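Local coordinates for protein kynurenine formamidase (Bacillus anthracis, PDB 4CO9) that hydrolyses N-formyl-L-kynurenine to L-kynurenine and formate with two zinc ions per subunit, the second step of tryptophan degradation by the kynurenine pathway, at residues C[9-14]-C[206-211]; C[83-88]-C[109-114]; C[90-95]-C[128-133]. One frame throughout, in Å; residues are numbered along the deposited sequence.

Contact 1 of 3, residues C[9-14]-C[206-211]; sequences IDISQP and AVIRPI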
# COMPACT_ATOMS: atom_id res chain seq x y z
N ILE C 9 -4.31 8.30 -11.21
CA ILE C 9 -5.41 7.45 -11.64
C ILE C 9 -5.29 6.08 -10.96
O ILE C 9 -4.25 5.45 -11.02
CB ILE C 9 -5.37 7.22 -13.16
CG1 ILE C 9 -5.47 8.57 -13.89
CG2 ILE C 9 -6.50 6.31 -13.62
CD1 ILE C 9 -4.99 8.48 -15.33
N ASP C 10 -6.37 5.63 -10.34
CA ASP C 10 -6.42 4.33 -9.68
C ASP C 10 -6.43 3.21 -10.72
O ASP C 10 -7.28 3.19 -11.62
CB ASP C 10 -7.69 4.26 -8.82
CG ASP C 10 -7.71 3.10 -7.84
OD1 ASP C 10 -6.72 2.33 -7.76
OD2 ASP C 10 -8.73 2.97 -7.12
N ILE C 11 -5.47 2.28 -10.61
CA ILE C 11 -5.49 1.08 -11.45
C ILE C 11 -5.51 -0.20 -10.60
O ILE C 11 -4.99 -1.24 -11.01
CB ILE C 11 -4.33 1.06 -12.47
CG1 ILE C 11 -2.96 1.16 -11.79
CG2 ILE C 11 -4.51 2.21 -13.46
CD1 ILE C 11 -1.82 0.69 -12.67
N SER C 12 -6.12 -0.09 -9.42
CA SER C 12 -6.24 -1.21 -8.50
C SER C 12 -7.66 -1.79 -8.50
O SER C 12 -8.62 -1.07 -8.74
CB SER C 12 -5.90 -0.76 -7.08
OG SER C 12 -4.63 -0.15 -7.01
N GLN C 13 -7.76 -3.08 -8.23
CA GLN C 13 -9.05 -3.74 -8.07
C GLN C 13 -9.65 -3.45 -6.69
O GLN C 13 -8.96 -3.57 -5.69
CB GLN C 13 -8.90 -5.25 -8.25
CG GLN C 13 -8.52 -5.68 -9.66
CD GLN C 13 -8.47 -7.18 -9.85
OE1 GLN C 13 -8.40 -7.94 -8.89
NE2 GLN C 13 -8.51 -7.61 -11.10
N PRO C 14 -10.94 -3.10 -6.63
CA PRO C 14 -11.54 -2.88 -5.32
C PRO C 14 -11.51 -4.15 -4.49
O PRO C 14 -11.84 -5.23 -5.00
CB PRO C 14 -12.99 -2.48 -5.64
CG PRO C 14 -12.93 -1.92 -7.01
CD PRO C 14 -11.86 -2.72 -7.73
N ALA C 206 -1.97 0.33 -6.60
CA ALA C 206 -1.32 0.77 -7.81
C ALA C 206 -2.07 1.96 -8.38
O ALA C 206 -3.29 1.89 -8.60
CB ALA C 206 -1.24 -0.36 -8.82
N VAL C 207 -1.33 3.04 -8.62
CA VAL C 207 -1.85 4.23 -9.28
C VAL C 207 -0.85 4.73 -10.31
O VAL C 207 0.35 4.47 -10.21
CB VAL C 207 -2.14 5.37 -8.27
CG1 VAL C 207 -3.13 4.93 -7.22
CG2 VAL C 207 -0.86 5.85 -7.60
N ILE C 208 -1.35 5.50 -11.28
CA ILE C 208 -0.50 6.09 -12.32
C ILE C 208 -0.89 7.54 -12.61
O ILE C 208 -2.05 7.92 -12.46
CB ILE C 208 -0.56 5.29 -13.65
CG1 ILE C 208 -2.00 5.17 -14.17
CG2 ILE C 208 0.09 3.93 -13.46
CD1 ILE C 208 -2.13 4.48 -15.53
N ARG C 209 0.10 8.32 -13.04
CA ARG C 209 -0.11 9.70 -13.45
C ARG C 209 0.54 9.91 -14.82
O ARG C 209 1.72 9.58 -15.00
CB ARG C 209 0.55 10.62 -12.43
CG ARG C 209 0.37 12.09 -12.71
CD ARG C 209 0.86 12.93 -11.55
NE ARG C 209 2.30 12.83 -11.37
CZ ARG C 209 2.97 13.46 -10.41
NH1 ARG C 209 2.33 14.20 -9.51
NH2 ARG C 209 4.28 13.33 -10.33
N PRO C 210 -0.21 10.47 -15.78
CA PRO C 210 0.36 10.67 -17.12
C PRO C 210 1.55 11.62 -17.08
O PRO C 210 1.52 12.58 -16.32
CB PRO C 210 -0.80 11.23 -17.94
CG PRO C 210 -1.91 11.51 -17.00
CD PRO C 210 -1.62 10.89 -15.68
N ILE C 211 2.61 11.33 -17.84
CA ILE C 211 3.81 12.20 -17.80
C ILE C 211 3.55 13.55 -18.47
O ILE C 211 4.24 14.52 -18.14
CB ILE C 211 5.08 11.62 -18.48
CG1 ILE C 211 5.02 11.76 -20.02
CG2 ILE C 211 5.39 10.21 -18.02
CD1 ILE C 211 3.77 11.24 -20.70
OXT ILE C 211 2.69 13.69 -19.36
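I11 packs across A206 and I208 where residues 9-14 meet 206-211. Its CB sits 4.1 Å from the carbonyl oxygen O of A206. Chi1 of 58° sets CG1 between the backbone N and the carbonyl carbon, and there CG1 comes within 3.3 Å of that same A206 O while also meeting CB of A206. The branch CG2 touches CG1 and CD1 of I208. At the tip, CD1 rests 3.8 Å from CG2 of I208, with CB of A206 next to it, and the two isoleucine side chains cross at about a right angle. The backbone beneath is antiparallel: I9 and I208 form a hydrogen-bonded pair, linked in both directions, and D10 faces V207 in a non-hydrogen-bonded pair. Beyond D10 the first segment leaves the strand, and A206 O becomes the common acceptor for the turn. It receives I11 N at 3.0 Å and the hydroxyl OG of S12 at 2.9 Å, from opposite faces of its carbonyl plane. D10 shapes this turn as an Asx turn, its OD1 accepting S12 N from above the carboxylate plane, 52° out of it; its OD2 makes a salt bridge to R205. At the other end, CD1 of I9 touches CD of P210, the two side chains crossing at about a right angle. Strand 9-10 is an outermost strand of the chain's large mixed sheet, while 207-210 also pairs with strand 185-190. A195 of the second subunit packs against S12, and L192 of that subunit against V207. The chemistry thus divides in two: I11 packs its branches on A206 CB and I208, while A206 O takes two donors where the strand pairing stops, with D10 holding the turn.

Contact 2 of 3, residues C[83-88]-C[109-114]; sequences RIIDVS and LLLRTS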
# COMPACT_ATOMS: atom_id res chain seq x y z
N ARG C 83 5.80 2.48 -18.83
CA ARG C 83 5.16 2.49 -20.12
C ARG C 83 4.04 1.47 -20.11
O ARG C 83 4.20 0.38 -19.57
CB ARG C 83 6.17 2.15 -21.22
CG ARG C 83 5.47 2.00 -22.54
CD ARG C 83 5.42 3.23 -23.43
NE ARG C 83 6.66 4.01 -23.47
CZ ARG C 83 7.65 3.81 -24.33
NH1 ARG C 83 7.58 2.84 -25.24
NH2 ARG C 83 8.72 4.60 -24.30
N ILE C 84 2.91 1.81 -20.72
CA ILE C 84 1.78 0.91 -20.86
C ILE C 84 1.53 0.60 -22.34
O ILE C 84 1.46 1.51 -23.17
CB ILE C 84 0.52 1.52 -20.25
CG1 ILE C 84 0.80 1.90 -18.78
CG2 ILE C 84 -0.66 0.57 -20.37
CD1 ILE C 84 -0.40 2.41 -18.03
N ILE C 85 1.40 -0.69 -22.66
CA ILE C 85 1.19 -1.15 -24.03
C ILE C 85 0.07 -2.14 -24.09
O ILE C 85 -0.27 -2.80 -23.10
CB ILE C 85 2.46 -1.78 -24.66
CG1 ILE C 85 2.90 -3.03 -23.90
CG2 ILE C 85 3.59 -0.76 -24.73
CD1 ILE C 85 4.05 -3.78 -24.55
N ASP C 86 -0.50 -2.25 -25.28
CA ASP C 86 -1.59 -3.16 -25.54
C ASP C 86 -1.08 -4.46 -26.15
O ASP C 86 -0.46 -4.46 -27.22
CB ASP C 86 -2.67 -2.54 -26.42
CG ASP C 86 -3.95 -3.33 -26.40
OD1 ASP C 86 -4.02 -4.36 -27.10
OD2 ASP C 86 -4.88 -2.94 -25.65
N VAL C 87 -1.38 -5.57 -25.49
CA VAL C 87 -1.06 -6.91 -25.99
C VAL C 87 -2.32 -7.79 -25.93
O VAL C 87 -2.25 -8.97 -25.62
CB VAL C 87 0.10 -7.55 -25.22
CG1 VAL C 87 1.40 -6.84 -25.58
CG2 VAL C 87 -0.13 -7.49 -23.72
N SER C 88 -3.46 -7.20 -26.28
CA SER C 88 -4.72 -7.92 -26.29
C SER C 88 -4.76 -8.93 -27.43
O SER C 88 -4.00 -8.82 -28.39
CB SER C 88 -5.89 -6.95 -26.43
OG SER C 88 -5.72 -6.15 -27.58
N LEU C 109 7.09 -1.79 -17.19
CA LEU C 109 6.21 -2.04 -18.31
C LEU C 109 4.93 -2.72 -17.85
O LEU C 109 4.99 -3.74 -17.18
CB LEU C 109 6.93 -2.92 -19.33
CG LEU C 109 6.18 -3.27 -20.61
CD1 LEU C 109 5.96 -2.02 -21.44
CD2 LEU C 109 6.96 -4.30 -21.41
N LEU C 110 3.79 -2.11 -18.17
CA LEU C 110 2.48 -2.70 -17.89
C LEU C 110 1.86 -3.20 -19.18
O LEU C 110 1.82 -2.47 -20.18
CB LEU C 110 1.54 -1.71 -17.21
CG LEU C 110 2.08 -0.98 -15.98
CD1 LEU C 110 1.04 -0.06 -15.37
CD2 LEU C 110 2.60 -1.96 -14.94
N LEU C 111 1.36 -4.43 -19.14
CA LEU C 111 0.77 -5.09 -20.29
C LEU C 111 -0.74 -5.18 -20.14
O LEU C 111 -1.24 -5.82 -19.22
CB LEU C 111 1.35 -6.50 -20.43
CG LEU C 111 2.87 -6.65 -20.44
CD1 LEU C 111 3.26 -8.11 -20.64
CD2 LEU C 111 3.48 -5.81 -21.54
N ARG C 112 -1.47 -4.52 -21.05
CA ARG C 112 -2.91 -4.65 -21.13
C ARG C 112 -3.27 -5.82 -22.05
O ARG C 112 -3.13 -5.72 -23.27
CB ARG C 112 -3.57 -3.36 -21.67
CG ARG C 112 -5.08 -3.35 -21.48
CD ARG C 112 -5.83 -2.26 -22.26
NE ARG C 112 -5.37 -0.91 -21.94
CZ ARG C 112 -4.41 -0.28 -22.60
NH1 ARG C 112 -3.81 -0.85 -23.65
NH2 ARG C 112 -4.04 0.93 -22.22
N THR C 113 -3.69 -6.93 -21.46
CA THR C 113 -4.19 -8.06 -22.24
C THR C 113 -5.68 -7.89 -22.52
O THR C 113 -6.18 -8.43 -23.50
CB THR C 113 -4.00 -9.42 -21.52
OG1 THR C 113 -4.90 -9.52 -20.42
CG2 THR C 113 -2.57 -9.61 -21.05
N SER C 114 -6.37 -7.16 -21.66
CA SER C 114 -7.83 -7.02 -21.71
C SER C 114 -8.52 -8.37 -21.81
O SER C 114 -9.57 -8.48 -22.43
CB SER C 114 -8.25 -6.12 -22.88
OG SER C 114 -7.66 -4.82 -22.77
O HOH W 1 -7.34 -3.77 -25.24
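The carboxylate of D86 and the guanidinium of R112 meet nearly coplanar, their planes 22° apart, although the two side chains cross obliquely. In the modelled conformer of D86, NH1 of R112 donates to OD2 of D86 at 3.1 Å in a salt bridge that uses the anti lone pair, with OD2 tilted 21° out of the guanidinium plane. Both residues have CG anti to the backbone N. R112 is shared more widely: NH1 also pairs with D184, NH2 with the carbonyl of V182 and NE with that of L179, so that several partners fix its rotation. In the same conformer of D86 a water links its OD2 to OG of S114, and OG of S114 also bonds D180. The other oxygen, OD1, takes S88 N from above the carboxylate plane, an Asx turn.

These polar groups stand at the C-terminal ends of strands 81-86 and 108-112, parallel neighbours in the middle of the mixed sheet, with I84 beside L110 on the same face as D86 and R112. Main-chain bonds step between them from R83 to V87, R112 both donating to I85 O and accepting from V87 N.

On the face of R83, I85, L109 and L111, I85 and L111 lie side by side pointing the same way, CD1 of I85 3.7 Å from CD2 of L111. CD1 of L109 touches CD1 of I85 as well. Past the strands, CG2 of V87 settles 3.7 Å from CB of L111.

Contact 3 of 3, residues C[90-95]-C[128-133]; sequences LESIGK and HLRADI
CB of S92 stands over one face of the H128 ring, 3.6 Å from its centroid, a CH-pi contact offset toward the rim nearest CE1 and NE2. Chi1 of 59° puts CG of H128 between the backbone N and the carbonyl carbon. OG of S92 turns to R130, whose NH1 donates to it at 2.8 Å with OG only 7° out of the guanidinium plane. The R130 chain bends at chi3, and the guanidinium has G94 N over one face, 3.3 Å above its plane, toward the rim. NH2 of R130 also forms a salt bridge with E97, whose carboxylate in turn accepts from G94 N, so the group is held by polar contacts from both the strand and the helix that follows it.

G94 occupies the N-cap position of helix 95-98. K95 N meets OD1 of D132 from above the carboxylate plane, at 2.9 Å, with a nearly straight N-H...O angle of 171°. An acidic group at a helix N terminus probably interacts favourably with its dipole. The side chain of K95 itself extends away from residues 128-133, and its NZ pairs with E99.

On the other side, I93 and I133 lie side by side and point the same way, and CB of I93 packs against CD2 of L129 at 4.0 Å. The backbone joins through I93 N to H128 O and R130 N to I93 O, before a type I turn from R130 to I133 leads into helix 133-140. Together these form a two-stranded parallel sheet in which strands 92-93 and 128-129 each run on into a helix.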
# COMPACT_ATOMS: atom_id res chain seq x y z
N LEU C 90 -3.84 -12.01 -27.68
CA LEU C 90 -2.68 -12.90 -27.84
C LEU C 90 -2.75 -14.00 -26.80
O LEU C 90 -2.98 -13.72 -25.61
CB LEU C 90 -1.38 -12.11 -27.69
CG LEU C 90 -1.13 -11.06 -28.78
CD1 LEU C 90 -0.03 -10.10 -28.37
CD2 LEU C 90 -0.79 -11.74 -30.10
N GLU C 91 -2.58 -15.25 -27.23
CA GLU C 91 -2.64 -16.39 -26.31
C GLU C 91 -1.47 -16.37 -25.34
O GLU C 91 -1.60 -16.79 -24.19
CB GLU C 91 -2.68 -17.73 -27.07
CG GLU C 91 -3.97 -17.91 -27.87
CD GLU C 91 -4.09 -19.30 -28.47
OE1 GLU C 91 -3.04 -19.93 -28.76
OE2 GLU C 91 -5.24 -19.76 -28.67
N SER C 92 -0.32 -15.89 -25.80
CA SER C 92 0.83 -15.71 -24.92
C SER C 92 1.76 -14.64 -25.45
O SER C 92 1.78 -14.36 -26.65
CB SER C 92 1.59 -17.02 -24.71
OG SER C 92 2.34 -17.37 -25.86
N ILE C 93 2.53 -14.04 -24.55
CA ILE C 93 3.37 -12.90 -24.88
C ILE C 93 4.82 -13.21 -24.58
O ILE C 93 5.18 -13.52 -23.45
CB ILE C 93 2.91 -11.63 -24.12
CG1 ILE C 93 1.48 -11.26 -24.51
CG2 ILE C 93 3.83 -10.45 -24.41
CD1 ILE C 93 0.45 -11.51 -23.43
N GLY C 94 5.67 -13.11 -25.60
CA GLY C 94 7.10 -13.33 -25.43
C GLY C 94 7.88 -12.31 -26.22
O GLY C 94 7.34 -11.28 -26.63
N LYS C 95 9.15 -12.61 -26.44
CA LYS C 95 10.05 -11.73 -27.19
C LYS C 95 9.45 -11.33 -28.52
O LYS C 95 9.45 -10.15 -28.87
CB LYS C 95 11.40 -12.42 -27.41
CG LYS C 95 12.36 -11.68 -28.34
CD LYS C 95 13.77 -12.24 -28.22
CE LYS C 95 14.69 -11.75 -29.33
NZ LYS C 95 14.71 -10.27 -29.47
N HIS C 128 -0.43 -15.97 -20.86
CA HIS C 128 0.74 -16.01 -20.00
C HIS C 128 1.92 -15.34 -20.71
O HIS C 128 1.84 -15.06 -21.89
CB HIS C 128 1.08 -17.44 -19.62
CG HIS C 128 1.36 -18.33 -20.80
ND1 HIS C 128 0.35 -18.93 -21.52
CD2 HIS C 128 2.52 -18.71 -21.37
CE1 HIS C 128 0.89 -19.66 -22.49
NE2 HIS C 128 2.20 -19.54 -22.42
N LEU C 129 2.99 -15.12 -19.96
CA LEU C 129 4.24 -14.62 -20.50
C LEU C 129 5.19 -15.80 -20.72
O LEU C 129 5.30 -16.68 -19.87
CB LEU C 129 4.89 -13.64 -19.53
CG LEU C 129 3.98 -12.54 -18.99
CD1 LEU C 129 4.80 -11.56 -18.17
CD2 LEU C 129 3.24 -11.82 -20.11
N ARG C 130 5.84 -15.83 -21.87
CA ARG C 130 6.79 -16.89 -22.16
C ARG C 130 8.14 -16.54 -21.58
O ARG C 130 8.50 -15.37 -21.48
CB ARG C 130 6.87 -17.12 -23.68
CG ARG C 130 5.53 -17.52 -24.29
CD ARG C 130 5.71 -18.19 -25.64
NE ARG C 130 6.36 -17.30 -26.60
CZ ARG C 130 5.76 -16.33 -27.27
NH1 ARG C 130 4.46 -16.08 -27.11
NH2 ARG C 130 6.46 -15.58 -28.12
N ALA C 131 8.92 -17.56 -21.22
CA ALA C 131 10.20 -17.36 -20.53
C ALA C 131 11.19 -16.45 -21.26
O ALA C 131 11.92 -15.68 -20.62
CB ALA C 131 10.87 -18.70 -20.24
N ASP C 132 11.20 -16.50 -22.58
CA ASP C 132 12.15 -15.68 -23.35
C ASP C 132 11.89 -14.17 -23.25
O ASP C 132 12.67 -13.36 -23.75
CB ASP C 132 12.22 -16.13 -24.82
CG ASP C 132 10.97 -15.78 -25.64
OD1 ASP C 132 10.04 -15.09 -25.17
OD2 ASP C 132 10.94 -16.19 -26.82
N ILE C 133 10.77 -13.79 -22.63
CA ILE C 133 10.50 -12.39 -22.37
C ILE C 133 11.52 -11.79 -21.39
O ILE C 133 11.84 -10.61 -21.48
CB ILE C 133 9.06 -12.23 -21.83
CG1 ILE C 133 8.51 -10.84 -22.14
CG2 ILE C 133 9.00 -12.49 -20.33
CD1 ILE C 133 7.05 -10.69 -21.77

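How the contacts relate
From the N terminus, residues 9-14 pair with the C-terminal segment 206-211, whose strand is 207-210, so contact 1 closes almost the whole chain and contacts 2 and 3 both lie within that loop. Strand 81-86 then leads on to 92-93, and strand 108-112 to 128-129; contacts 2 and 3 therefore cross, their segments alternating along the chain. Contacts 1 and 2 belong to the same mixed sheet and meet where I208 packs on I84 and I11 on L110. Contact 3, the small parallel sheet, packs on contact 2 through L111 and L129 and through V87 and I93. Contacts 1 and 3 do not touch, their nearest atoms being about 15 Å apart.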